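PDB 2B5D: alpha-Amylase, which is an enzyme of glycosyl hydrolase family 57, with a core of largely parallel strands wrapped by helices and a helical C-terminal region. Local coordinates for residues E32-L41 with A350-V361; V206-A214 with A395-G403. One frame throughout, in Å; residues are numbered along the deposited sequence.

Contact 1: E32-L41 with A350-V361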
loop_
_atom_site.group_PDB
_atom_site.type_symbol
_atom_site.label_atom_id
_atom_site.label_comp_id
_atom_site.label_asym_id
_atom_site.label_seq_id
_atom_site.Cartn_x
_atom_site.Cartn_y
_atom_site.Cartn_z
ATOM N N GLU A 32 8.378 -18.976 -19.298
ATOM C CA GLU A 32 7.139 -19.169 -20.044
ATOM C C GLU A 32 7.281 -18.742 -21.515
ATOM O O GLU A 32 6.861 -19.475 -22.412
ATOM C CB GLU A 32 5.993 -18.399 -19.382
ATOM C CG GLU A 32 5.562 -18.900 -17.988
ATOM C CD GLU A 32 4.756 -17.849 -17.182
ATOM O OE1 GLU A 32 4.133 -18.229 -16.158
ATOM O OE2 GLU A 32 4.741 -16.652 -17.570
ATOM N N ALA A 33 7.889 -17.568 -21.766
ATOM C CA ALA A 33 8.176 -17.134 -23.159
ATOM C C ALA A 33 9.012 -18.142 -23.938
ATOM O O ALA A 33 8.700 -18.439 -25.078
ATOM C CB ALA A 33 8.796 -15.782 -23.191
ATOM N N ILE A 34 10.034 -18.717 -23.309
ATOM C CA ILE A 34 10.877 -19.734 -23.975
ATOM C C ILE A 34 10.060 -20.983 -24.283
ATOM O O ILE A 34 10.141 -21.555 -25.375
ATOM C CB ILE A 34 12.131 -20.125 -23.122
ATOM C CG1 ILE A 34 12.995 -18.906 -22.821
ATOM C CG2 ILE A 34 12.980 -21.121 -23.847
ATOM C CD1 ILE A 34 14.264 -19.216 -22.024
ATOM N N THR A 35 9.249 -21.390 -23.309
ATOM C CA THR A 35 8.493 -22.640 -23.391
ATOM C C THR A 35 7.328 -22.505 -24.345
ATOM O O THR A 35 7.140 -23.352 -25.215
ATOM C CB THR A 35 8.021 -23.109 -21.979
ATOM O OG1 THR A 35 9.168 -23.371 -21.167
ATOM C CG2 THR A 35 7.171 -24.378 -22.054
ATOM N N GLU A 36 6.567 -21.423 -24.188
ATOM C CA GLU A 36 5.329 -21.209 -24.940
ATOM C C GLU A 36 5.541 -20.658 -26.347
ATOM O O GLU A 36 4.769 -20.971 -27.263
ATOM C CB GLU A 36 4.418 -20.243 -24.179
ATOM C CG GLU A 36 4.148 -20.603 -22.712
ATOM C CD GLU A 36 2.839 -21.358 -22.481
ATOM O OE1 GLU A 36 2.417 -21.410 -21.290
ATOM O OE2 GLU A 36 2.230 -21.885 -23.461
ATOM N N THR A 37 6.565 -19.821 -26.528
ATOM C CA THR A 37 6.754 -19.126 -27.809
ATOM C C THR A 37 8.055 -19.423 -28.532
ATOM O O THR A 37 8.012 -19.893 -29.636
ATOM C CB THR A 37 6.541 -17.596 -27.659
ATOM O OG1 THR A 37 5.280 -17.355 -27.036
ATOM C CG2 THR A 37 6.551 -16.905 -29.023
ATOM N N TYR A 38 9.213 -19.162 -27.924
ATOM C CA TYR A 38 10.468 -19.235 -28.692
ATOM C C TYR A 38 10.870 -20.635 -29.200
ATOM O O TYR A 38 11.281 -20.790 -30.366
ATOM C CB TYR A 38 11.631 -18.569 -27.955
ATOM C CG TYR A 38 11.290 -17.236 -27.360
ATOM C CD1 TYR A 38 10.514 -16.315 -28.050
ATOM C CD2 TYR A 38 11.742 -16.896 -26.103
ATOM C CE1 TYR A 38 10.192 -15.090 -27.492
ATOM C CE2 TYR A 38 11.436 -15.669 -25.540
ATOM C CZ TYR A 38 10.647 -14.774 -26.237
ATOM O OH TYR A 38 10.332 -13.549 -25.648
ATOM N N ILE A 39 10.751 -21.656 -28.355
ATOM C CA ILE A 39 11.080 -23.026 -28.808
ATOM C C ILE A 39 10.026 -23.618 -29.773
ATOM O O ILE A 39 10.389 -24.237 -30.763
ATOM C CB ILE A 39 11.438 -23.977 -27.604
ATOM C CG1 ILE A 39 12.833 -23.644 -27.059
ATOM C CG2 ILE A 39 11.331 -25.473 -27.990
ATOM C CD1 ILE A 39 13.142 -24.242 -25.646
ATOM N N PRO A 40 8.719 -23.452 -29.480
ATOM C CA PRO A 40 7.699 -23.861 -30.459
ATOM C C PRO A 40 7.825 -23.174 -31.840
ATOM O O PRO A 40 7.447 -23.770 -32.831
ATOM C CB PRO A 40 6.383 -23.450 -29.792
ATOM C CG PRO A 40 6.672 -23.461 -28.347
ATOM C CD PRO A 40 8.102 -22.967 -28.238
ATOM N N LEU A 41 8.328 -21.939 -31.904
ATOM C CA LEU A 41 8.712 -21.345 -33.202
ATOM C C LEU A 41 9.824 -22.132 -33.868
ATOM O O LEU A 41 9.743 -22.472 -35.039
ATOM C CB LEU A 41 9.135 -19.878 -33.060
ATOM C CG LEU A 41 8.067 -18.823 -32.772
ATOM C CD1 LEU A 41 8.726 -17.454 -32.626
ATOM C CD2 LEU A 41 6.976 -18.787 -33.856
ATOM N N ALA A 350 5.263 -11.124 -30.328
ATOM C CA ALA A 350 5.535 -12.572 -30.447
ATOM C C ALA A 350 4.763 -13.486 -29.477
ATOM O O ALA A 350 4.365 -14.603 -29.854
ATOM C CB ALA A 350 7.017 -12.854 -30.331
ATOM N N GLU A 351 4.578 -13.012 -28.241
ATOM C CA GLU A 351 3.987 -13.802 -27.154
ATOM C C GLU A 351 2.499 -14.014 -27.344
ATOM O O GLU A 351 1.913 -14.912 -26.707
ATOM C CB GLU A 351 4.217 -13.156 -25.781
ATOM C CG GLU A 351 4.070 -11.615 -25.737
ATOM C CD GLU A 351 5.454 -10.923 -25.766
ATOM O OE1 GLU A 351 5.774 -10.156 -24.807
ATOM O OE2 GLU A 351 6.228 -11.178 -26.737
ATOM N N LEU A 352 1.892 -13.176 -28.198
ATOM C CA LEU A 352 0.547 -13.407 -28.654
ATOM C C LEU A 352 0.460 -14.806 -29.289
ATOM O O LEU A 352 -0.597 -15.412 -29.254
ATOM C CB LEU A 352 0.061 -12.317 -29.628
ATOM C CG LEU A 352 -0.149 -10.819 -29.251
ATOM C CD1 LEU A 352 -0.792 -10.009 -30.405
ATOM C CD2 LEU A 352 -0.910 -10.554 -27.935
ATOM N N PHE A 353 1.559 -15.338 -29.832
ATOM C CA PHE A 353 1.498 -16.651 -30.496
ATOM C C PHE A 353 2.137 -17.721 -29.637
ATOM O O PHE A 353 3.366 -17.832 -29.545
ATOM C CB PHE A 353 2.092 -16.622 -31.935
ATOM C CG PHE A 353 1.357 -15.692 -32.874
ATOM C CD1 PHE A 353 1.792 -14.370 -33.058
ATOM C CD2 PHE A 353 0.194 -16.106 -33.525
ATOM C CE1 PHE A 353 1.090 -13.479 -33.895
ATOM C CE2 PHE A 353 -0.518 -15.227 -34.371
ATOM C CZ PHE A 353 -0.063 -13.908 -34.552
ATOM N N GLY A 354 1.294 -18.526 -29.001
ATOM C CA GLY A 354 1.790 -19.613 -28.161
ATOM C C GLY A 354 1.666 -19.310 -26.677
ATOM O O GLY A 354 1.521 -20.232 -25.872
ATOM N N HIS A 355 1.713 -18.036 -26.302
ATOM C CA HIS A 355 1.630 -17.700 -24.898
ATOM C C HIS A 355 0.265 -17.171 -24.474
ATOM O O HIS A 355 -0.419 -17.834 -23.702
ATOM C CB HIS A 355 2.801 -16.830 -24.423
ATOM C CG HIS A 355 2.789 -16.568 -22.946
ATOM N ND1 HIS A 355 2.898 -17.578 -22.008
ATOM C CD2 HIS A 355 2.631 -15.417 -22.248
ATOM C CE1 HIS A 355 2.822 -17.053 -20.797
ATOM N NE2 HIS A 355 2.655 -15.746 -20.917
ATOM N N TRP A 356 -0.147 -16.002 -24.955
ATOM C CA TRP A 356 -1.531 -15.560 -24.743
ATOM C C TRP A 356 -2.529 -16.509 -25.407
ATOM O O TRP A 356 -3.553 -16.859 -24.818
ATOM C CB TRP A 356 -1.729 -14.130 -25.255
ATOM C CG TRP A 356 -1.060 -13.188 -24.351
ATOM C CD1 TRP A 356 0.142 -12.547 -24.548
ATOM C CD2 TRP A 356 -1.504 -12.833 -23.030
ATOM N NE1 TRP A 356 0.456 -11.787 -23.432
ATOM C CE2 TRP A 356 -0.536 -11.942 -22.488
ATOM C CE3 TRP A 356 -2.637 -13.174 -22.253
ATOM C CZ2 TRP A 356 -0.669 -11.383 -21.205
ATOM C CZ3 TRP A 356 -2.771 -12.619 -20.988
ATOM C CH2 TRP A 356 -1.791 -11.729 -20.474
ATOM N N TRP A 357 -2.185 -16.933 -26.618
ATOM C CA TRP A 357 -2.958 -17.833 -27.421
ATOM C C TRP A 357 -2.142 -19.093 -27.618
ATOM O O TRP A 357 -1.185 -19.108 -28.384
ATOM C CB TRP A 357 -3.207 -17.173 -28.769
ATOM C CG TRP A 357 -4.133 -17.877 -29.701
ATOM C CD1 TRP A 357 -5.146 -18.738 -29.381
ATOM C CD2 TRP A 357 -4.177 -17.717 -31.116
ATOM N NE1 TRP A 357 -5.802 -19.148 -30.511
ATOM C CE2 TRP A 357 -5.230 -18.536 -31.596
ATOM C CE3 TRP A 357 -3.425 -16.967 -32.034
ATOM C CZ2 TRP A 357 -5.549 -18.620 -32.953
ATOM C CZ3 TRP A 357 -3.744 -17.056 -33.373
ATOM C CH2 TRP A 357 -4.790 -17.869 -33.819
ATOM N N PHE A 358 -2.545 -20.156 -26.943
ATOM C CA PHE A 358 -1.770 -21.404 -26.885
ATOM C C PHE A 358 -1.540 -22.010 -28.272
ATOM O O PHE A 358 -0.482 -22.561 -28.553
ATOM C CB PHE A 358 -2.510 -22.393 -25.952
ATOM C CG PHE A 358 -1.936 -23.783 -25.920
ATOM C CD1 PHE A 358 -0.653 -24.020 -25.451
ATOM C CD2 PHE A 358 -2.707 -24.865 -26.325
ATOM C CE1 PHE A 358 -0.142 -25.312 -25.396
ATOM C CE2 PHE A 358 -2.210 -26.159 -26.281
ATOM C CZ PHE A 358 -0.934 -26.390 -25.808
ATOM N N GLU A 359 -2.547 -21.876 -29.128
ATOM C CA GLU A 359 -2.590 -22.503 -30.441
ATOM C C GLU A 359 -1.999 -21.604 -31.522
ATOM O O GLU A 359 -2.002 -21.967 -32.693
ATOM C CB GLU A 359 -4.050 -22.841 -30.797
ATOM C CG GLU A 359 -4.750 -23.799 -29.802
ATOM C CD GLU A 359 -5.383 -23.110 -28.588
ATOM O OE1 GLU A 359 -5.046 -21.945 -28.309
ATOM O OE2 GLU A 359 -6.236 -23.728 -27.911
ATOM N N GLY A 360 -1.516 -20.425 -31.126
ATOM C CA GLY A 360 -0.960 -19.437 -32.046
ATOM C C GLY A 360 0.121 -19.921 -33.002
ATOM O O GLY A 360 0.136 -19.538 -34.161
ATOM N N VAL A 361 1.058 -20.739 -32.544
ATOM C CA VAL A 361 2.111 -21.116 -33.488
ATOM C C VAL A 361 1.580 -22.137 -34.514
ATOM O O VAL A 361 1.998 -22.117 -35.673
ATOM C CB VAL A 361 3.482 -21.519 -32.819
ATOM C CG1 VAL A 361 3.837 -20.561 -31.654
ATOM C CG2 VAL A 361 3.452 -22.936 -32.350
HETATM O O HOH W 1 8.553 -11.959 -26.303
#
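Glu36 reaches across from helix 32-41 and lies along Gly354 and His355. Its CB sits 3.4 Å from Gly354 O. CG then comes to the rim of the imidazole, 3.3 Å from His355 ND1 and close to the ring plane. The chain bends about the CB-CG bond (chi2 -97°), and CD lies at the ring's edge, in plane. OE1 stays on the His355 side, nearest to ND1, without a hydrogen bond to it. The bend carries Glu36 OE2 to within 3.0 Å of Gly354 O, a pair of acceptors and not a hydrogen bond. OE2 also faces the edge of the Phe358 ring, with the carboxylate nearly perpendicular to that ring. His355 ND1 is buried here and has no hydrogen-bonding partner in the model. Glu32 CB packs 3.7 Å from His355 CE1. Glu32 OE2 stays near the same carbon, not bonded to the ring, its carboxylate inclined 34° to it, while OE1 forms a salt bridge with Arg28.

These segments follow neighbouring parallel strands of the beta/alpha core. Strand 3-11 leads to helix 27-47, and strand 343-349 into residues 350-361 and helix 360-373. The backbones come close here: the CA atoms of Thr37 and Gly354 are 5.0 Å apart, and Gly354 CA approaches Glu36 O in a CA-H...O contact.

Thr37 supplies the one direct hydrogen bond. Its OG1 donates to Phe353 O at 3.2 Å, from above the carbonyl plane (45° out of it). With CG2 anti to the backbone N, the methyl is directed at Ala350 O, 3.3 Å away. The helix has a wider pi-type turn here, and Ala33 O accepts from both Thr37 N and Tyr38 N. Pro40 kinks the helix. Val361 meets this part with both methyls: CG2 touches Pro40 CB at 3.9 Å, and CG1 meets Leu41 CD2.

Contact 2: V206-A214 with A395-G403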
loop_
_atom_site.group_PDB
_atom_site.type_symbol
_atom_site.label_atom_id
_atom_site.label_comp_id
_atom_site.label_asym_id
_atom_site.label_seq_id
_atom_site.Cartn_x
_atom_site.Cartn_y
_atom_site.Cartn_z
ATOM N N VAL A 206 7.323 1.503 -39.303
ATOM C CA VAL A 206 6.584 2.568 -38.658
ATOM C C VAL A 206 5.068 2.163 -38.603
ATOM O O VAL A 206 4.629 1.217 -39.268
ATOM C CB VAL A 206 6.761 3.916 -39.422
ATOM C CG1 VAL A 206 8.281 4.390 -39.466
ATOM C CG2 VAL A 206 6.238 3.795 -40.804
ATOM N N ASP A 207 4.340 2.883 -37.769
ATOM C CA ASP A 207 2.916 2.959 -37.734
ATOM C C ASP A 207 2.405 3.613 -39.024
ATOM O O ASP A 207 3.090 4.476 -39.636
ATOM C CB ASP A 207 2.486 3.875 -36.585
ATOM C CG ASP A 207 0.968 3.841 -36.336
ATOM O OD1 ASP A 207 0.454 2.745 -36.042
ATOM O OD2 ASP A 207 0.287 4.909 -36.393
ATOM N N SER A 208 1.160 3.241 -39.368
ATOM C CA SER A 208 0.410 3.723 -40.494
ATOM C C SER A 208 0.319 5.216 -40.529
ATOM O O SER A 208 0.336 5.808 -41.602
ATOM C CB SER A 208 -1.049 3.163 -40.395
ATOM O OG SER A 208 -0.969 1.769 -40.491
ATOM N N HIS A 209 0.209 5.828 -39.359
ATOM C CA HIS A 209 0.122 7.290 -39.280
ATOM C C HIS A 209 1.423 8.018 -39.839
ATOM O O HIS A 209 1.404 9.228 -40.211
ATOM C CB HIS A 209 -0.090 7.648 -37.818
ATOM C CG HIS A 209 -0.320 9.098 -37.584
ATOM N ND1 HIS A 209 0.673 9.948 -37.115
ATOM C CD2 HIS A 209 -1.435 9.855 -37.718
ATOM C CE1 HIS A 209 0.175 11.169 -36.992
ATOM N NE2 HIS A 209 -1.101 11.141 -37.348
ATOM N N ALA A 210 2.534 7.291 -39.842
ATOM C CA ALA A 210 3.784 7.826 -40.385
ATOM C C ALA A 210 3.666 8.127 -41.878
ATOM O O ALA A 210 4.350 9.038 -42.380
ATOM C CB ALA A 210 4.977 6.845 -40.120
ATOM N N PHE A 211 2.832 7.357 -42.595
ATOM C CA PHE A 211 2.580 7.601 -44.028
ATOM C C PHE A 211 1.384 8.517 -44.199
ATOM O O PHE A 211 1.408 9.411 -45.070
ATOM C CB PHE A 211 2.299 6.328 -44.796
ATOM C CG PHE A 211 3.510 5.413 -45.026
ATOM C CD1 PHE A 211 3.478 4.464 -46.057
ATOM C CD2 PHE A 211 4.670 5.518 -44.257
ATOM C CE1 PHE A 211 4.563 3.595 -46.288
ATOM C CE2 PHE A 211 5.747 4.656 -44.452
ATOM C CZ PHE A 211 5.705 3.694 -45.479
ATOM N N TRP A 212 0.329 8.301 -43.407
ATOM C CA TRP A 212 -0.913 9.066 -43.592
ATOM C C TRP A 212 -0.703 10.500 -43.302
ATOM O O TRP A 212 -1.390 11.378 -43.828
ATOM C CB TRP A 212 -2.067 8.553 -42.695
ATOM C CG TRP A 212 -2.503 7.156 -43.045
ATOM C CD1 TRP A 212 -2.409 6.545 -44.272
ATOM C CD2 TRP A 212 -3.146 6.217 -42.182
ATOM N NE1 TRP A 212 -2.895 5.259 -44.200
ATOM C CE2 TRP A 212 -3.366 5.040 -42.931
ATOM C CE3 TRP A 212 -3.549 6.253 -40.845
ATOM C CZ2 TRP A 212 -4.003 3.915 -42.392
ATOM C CZ3 TRP A 212 -4.180 5.111 -40.299
ATOM C CH2 TRP A 212 -4.383 3.966 -41.074
ATOM N N PHE A 213 0.201 10.763 -42.380
ATOM C CA PHE A 213 0.327 12.117 -41.911
ATOM C C PHE A 213 1.595 12.841 -42.450
ATOM O O PHE A 213 1.854 13.980 -42.083
ATOM C CB PHE A 213 0.225 12.134 -40.392
ATOM C CG PHE A 213 -0.575 13.270 -39.890
ATOM C CD1 PHE A 213 -1.941 13.303 -40.105
ATOM C CD2 PHE A 213 0.044 14.345 -39.275
ATOM C CE1 PHE A 213 -2.696 14.396 -39.695
ATOM C CE2 PHE A 213 -0.704 15.448 -38.814
ATOM C CZ PHE A 213 -2.079 15.477 -39.036
ATOM N N ALA A 214 2.342 12.165 -43.328
ATOM C CA ALA A 214 3.431 12.740 -44.115
ATOM C C ALA A 214 2.973 13.971 -44.956
ATOM O O ALA A 214 1.770 14.143 -45.240
ATOM C CB ALA A 214 4.027 11.664 -44.986
ATOM N N ALA A 395 10.096 9.369 -49.555
ATOM C CA ALA A 395 9.175 10.160 -48.746
ATOM C C ALA A 395 9.770 10.352 -47.392
ATOM O O ALA A 395 10.618 9.609 -46.994
ATOM C CB ALA A 395 7.766 9.444 -48.657
ATOM N N THR A 396 9.346 11.383 -46.691
ATOM C CA THR A 396 9.747 11.455 -45.291
ATOM C C THR A 396 8.584 11.164 -44.310
ATOM O O THR A 396 7.624 11.914 -44.276
ATOM C CB THR A 396 10.579 12.742 -44.927
ATOM O OG1 THR A 396 9.718 13.782 -44.496
ATOM C CG2 THR A 396 11.333 13.246 -46.097
ATOM N N PRO A 397 8.700 10.083 -43.524
ATOM C CA PRO A 397 7.678 9.689 -42.529
ATOM C C PRO A 397 7.405 10.753 -41.467
ATOM O O PRO A 397 8.311 11.506 -41.080
ATOM C CB PRO A 397 8.279 8.451 -41.882
ATOM C CG PRO A 397 9.277 7.952 -42.836
ATOM C CD PRO A 397 9.818 9.127 -43.558
ATOM N N ALA A 398 6.161 10.814 -40.996
ATOM C CA ALA A 398 5.770 11.793 -40.010
ATOM C C ALA A 398 6.098 11.216 -38.623
ATOM O O ALA A 398 6.247 10.017 -38.484
ATOM C CB ALA A 398 4.307 12.113 -40.159
ATOM N N ASP A 399 6.295 12.066 -37.619
ATOM C CA ASP A 399 6.447 11.612 -36.227
ATOM C C ASP A 399 5.293 10.708 -35.886
ATOM O O ASP A 399 4.132 11.056 -36.143
ATOM C CB ASP A 399 6.337 12.813 -35.286
ATOM C CG ASP A 399 7.627 13.601 -35.175
ATOM O OD1 ASP A 399 8.518 13.438 -36.037
ATOM O OD2 ASP A 399 7.751 14.379 -34.184
ATOM N N SER A 400 5.591 9.576 -35.255
ATOM C CA SER A 400 4.549 8.647 -35.009
ATOM C C SER A 400 4.982 7.503 -34.103
ATOM O O SER A 400 6.187 7.338 -33.831
ATOM C CB SER A 400 4.100 8.111 -36.372
ATOM O OG SER A 400 5.131 7.307 -36.924
ATOM N N SER A 401 3.983 6.758 -33.592
ATOM C CA SER A 401 4.195 5.433 -33.012
ATOM C C SER A 401 2.950 4.514 -33.071
ATOM O O SER A 401 1.857 4.978 -33.279
ATOM C CB SER A 401 4.713 5.505 -31.577
ATOM O OG SER A 401 3.765 6.011 -30.693
ATOM N N TRP A 402 3.164 3.222 -32.886
ATOM C CA TRP A 402 2.093 2.267 -32.775
ATOM C C TRP A 402 1.619 2.323 -31.313
ATOM O O TRP A 402 2.027 1.511 -30.496
ATOM C CB TRP A 402 2.619 0.884 -33.168
ATOM C CG TRP A 402 1.538 -0.119 -33.428
ATOM C CD1 TRP A 402 0.163 0.121 -33.522
ATOM C CD2 TRP A 402 1.710 -1.518 -33.641
ATOM N NE1 TRP A 402 -0.508 -1.059 -33.786
ATOM C CE2 TRP A 402 0.412 -2.080 -33.854
ATOM C CE3 TRP A 402 2.822 -2.360 -33.669
ATOM C CZ2 TRP A 402 0.216 -3.454 -34.093
ATOM C CZ3 TRP A 402 2.622 -3.720 -33.893
ATOM C CH2 TRP A 402 1.324 -4.252 -34.112
ATOM N N GLY A 403 0.779 3.312 -30.988
ATOM C CA GLY A 403 0.823 3.882 -29.650
ATOM C C GLY A 403 -0.319 3.660 -28.666
ATOM O O GLY A 403 -1.511 3.823 -29.011
#
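Ala210 O is approached by two groups of the facing loop. Ala398 N donates to it at 2.9 Å, with a nearly straight N-H...O angle of 166°, in the carbonyl plane and on a lone pair. Pro397 CA adds a CA-H...O contact at 3.4 Å. Around this bond the packing is made by small groups. Ala398 CB touches the backbone of Phe213, and Ser400 OG rests 3.2 Å from Ala210 CB. That hydroxyl also bonds weakly to Ala398 O.

At the other end, Asp207 caps the short helix: its OD2 accepts from His209 N at 3.1 Å, met from above the carboxylate plane. CG is anti to the backbone N (chi1 -171°), which sets the carboxylate against Ser401 and Trp402. Asp207 OD1 approaches the indole obliquely, 3.6 Å from Trp402 CD1, and the two side chains cross nearly at right angles. Arg237 links them, through a salt bridge to Asp207 OD1 and a cation-pi contact with Trp402. The His209 ring turns its edge to Asp399 O and Ser400 CB.

Phe213 has a cation-pi contact with Lys326 of the second subunit. Helix 209-212 directly follows strand 203-206, which pairs with strand 233-236, while Ala395 and Pro397 pack on Ile226 of strand 226-227.

Overall arrangement
From the N terminus, the chain first reaches helix 27-47, which carries the first half of contact 1. It then builds more of the sheet before residues 206-214, the first half of contact 2. Contact 1 closes at residues 350-361, after a loop of 308 residues. Contact 2 closes later, at residues 395-403, after 180. The two loops therefore cross. Contact 1 joins helix 27-47 to the segment between strand 343-349 and helix 360-373. Contact 2 ties the loop after helix 382-388 to a more distant part of the sheet. Their centres lie 29 Å apart, and their nearest atoms do not touch.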